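Side-chain contact in putative enoyl-CoA hydratase (Streptomyces coelicolor A3, PDB 3G64), which is a putative enoyl-CoA hydratase of the crotonase family and probably adds water across the double bond of an enoyl-CoA thioester: residues A[196-201]-A[206-211]. Residues are numbered along the deposited sequence; the frame is centred on the assembly and turned at random.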
# COMPACT_ATOMS: atom_id res chain seq x y z
N ILE A 196 -7.63 -12.38 -2.49
CA ILE A 196 -7.63 -13.69 -3.17
C ILE A 196 -6.66 -13.74 -4.33
O ILE A 196 -6.71 -12.87 -5.21
CB ILE A 196 -9.02 -14.01 -3.75
CG1 ILE A 196 -10.08 -13.93 -2.65
CG2 ILE A 196 -9.04 -15.39 -4.46
CD1 ILE A 196 -9.78 -14.83 -1.51
N SER A 197 -5.81 -14.77 -4.37
CA SER A 197 -4.87 -14.94 -5.49
C SER A 197 -5.48 -15.75 -6.63
O SER A 197 -5.19 -15.51 -7.80
CB SER A 197 -3.60 -15.64 -5.01
OG SER A 197 -3.17 -15.09 -3.76
N GLU A 198 -6.32 -16.71 -6.28
CA GLU A 198 -7.07 -17.51 -7.25
C GLU A 198 -8.40 -17.93 -6.66
O GLU A 198 -8.45 -18.52 -5.59
CB GLU A 198 -6.30 -18.77 -7.65
CG GLU A 198 -7.11 -19.63 -8.61
CD GLU A 198 -6.38 -20.88 -9.04
OE1 GLU A 198 -5.18 -21.03 -8.72
OE2 GLU A 198 -7.03 -21.73 -9.71
N LEU A 199 -9.49 -17.59 -7.34
CA LEU A 199 -10.80 -18.02 -6.90
C LEU A 199 -11.12 -19.32 -7.62
O LEU A 199 -11.03 -19.38 -8.83
CB LEU A 199 -11.86 -16.97 -7.24
CG LEU A 199 -13.26 -17.37 -6.77
CD1 LEU A 199 -13.30 -17.43 -5.25
CD2 LEU A 199 -14.29 -16.41 -7.32
N THR A 200 -11.46 -20.36 -6.88
CA THR A 200 -11.76 -21.64 -7.49
C THR A 200 -13.25 -21.92 -7.47
O THR A 200 -14.05 -21.16 -6.91
CB THR A 200 -11.08 -22.79 -6.75
OG1 THR A 200 -11.78 -23.04 -5.52
CG2 THR A 200 -9.63 -22.44 -6.44
N GLU A 201 -13.61 -23.04 -8.08
CA GLU A 201 -14.92 -23.64 -7.96
C GLU A 201 -15.11 -24.26 -6.58
O GLU A 201 -14.16 -24.67 -5.92
CB GLU A 201 -14.96 -24.77 -8.99
CG GLU A 201 -16.22 -24.91 -9.76
CD GLU A 201 -16.21 -26.22 -10.55
OE1 GLU A 201 -15.32 -26.39 -11.42
OE2 GLU A 201 -17.07 -27.09 -10.28
N ASP A 206 -8.37 -27.24 -2.37
CA ASP A 206 -7.21 -28.08 -2.08
C ASP A 206 -6.50 -28.57 -3.35
O ASP A 206 -5.28 -28.57 -3.45
CB ASP A 206 -7.61 -29.26 -1.19
CG ASP A 206 -8.08 -28.80 0.20
OD1 ASP A 206 -7.29 -28.17 0.92
OD2 ASP A 206 -9.23 -29.08 0.60
N GLU A 207 -7.30 -28.95 -4.34
CA GLU A 207 -6.76 -29.45 -5.59
C GLU A 207 -6.03 -28.33 -6.33
O GLU A 207 -4.90 -28.51 -6.81
CB GLU A 207 -7.90 -30.03 -6.42
CG GLU A 207 -7.60 -30.17 -7.89
CD GLU A 207 -8.75 -30.84 -8.65
OE1 GLU A 207 -9.91 -30.37 -8.54
OE2 GLU A 207 -8.48 -31.83 -9.35
N ALA A 208 -6.66 -27.16 -6.41
CA ALA A 208 -6.02 -26.03 -7.08
C ALA A 208 -4.76 -25.56 -6.32
O ALA A 208 -3.78 -25.18 -6.94
CB ALA A 208 -7.00 -24.88 -7.25
N ALA A 209 -4.77 -25.65 -4.99
CA ALA A 209 -3.59 -25.27 -4.21
C ALA A 209 -2.45 -26.21 -4.51
O ALA A 209 -1.30 -25.81 -4.68
CB ALA A 209 -3.90 -25.27 -2.71
N ARG A 210 -2.77 -27.49 -4.59
CA ARG A 210 -1.77 -28.50 -4.91
C ARG A 210 -1.19 -28.31 -6.33
O ARG A 210 -0.01 -28.53 -6.56
CB ARG A 210 -2.38 -29.90 -4.78
CG ARG A 210 -1.41 -30.98 -5.18
CD ARG A 210 -2.02 -32.35 -5.03
NE ARG A 210 -1.27 -33.29 -5.86
CZ ARG A 210 -1.72 -34.47 -6.26
NH1 ARG A 210 -2.93 -34.88 -5.90
NH2 ARG A 210 -0.95 -35.23 -7.02
N THR A 211 -2.04 -27.90 -7.27
CA THR A 211 -1.61 -27.66 -8.66
C THR A 211 -0.67 -26.45 -8.67
O THR A 211 0.40 -26.47 -9.29
CB THR A 211 -2.83 -27.44 -9.61
OG1 THR A 211 -3.59 -28.66 -9.73
CG2 THR A 211 -2.39 -26.99 -11.01
O HOH W 1 -3.99 -23.66 -9.44
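Thr-200 and Ala-208 mark the nearest approach of the two backbones, with 7.2 Å between the CA of Thr-200 and the CA of Ala-208, where the chain leaves the short strand 198-199 and soon turns into helix 205-217. In this crotonase fold the strand lies at one edge of the six-stranded sheet and runs parallel to strand 137-140, to which Glu-198 and Thr-200 are joined by backbone hydrogen bonds with Ala-140. The helix packs over the sheet, and Ala-209 is set against Ile-117 and Ala-119 of strand 116-120.

Across the contact the apolar touch is between two methyls, the CG2 of Thr-200 meeting the CB of Ala-208 at 3.7 Å, and both side chains also rest on Val-139. The methyl of Thr-200 is directed to the helix because CG2 stands anti to the carbonyl carbon, while OG1 sits between the backbone N and that carbon (chi1 75°). From there OG1 donates to the O of Glu-201 at 2.9 Å, approaching from above the carbonyl plane, 40° out of it, a bond that helps fix the rotation of the threonine. A serine in place of Thr-200 could keep that hydroxyl but would probably open a small gap beside the Ala-208 methyl and let the side chain turn more easily.

Glu-198 reaches the same alanine from farther back along the strand. Its side chain is fully extended, CG anti to the backbone N (chi1 177°), which carries the carboxylate out to the helix and brings OE2 to 4.0 Å from the CB of Ala-208. The other carboxylate oxygen is linked to the helix through solvent: one water donates both to the OE1 of Glu-198, at 3.0 Å, and to the backbone O of Ala-208, at 2.9 Å.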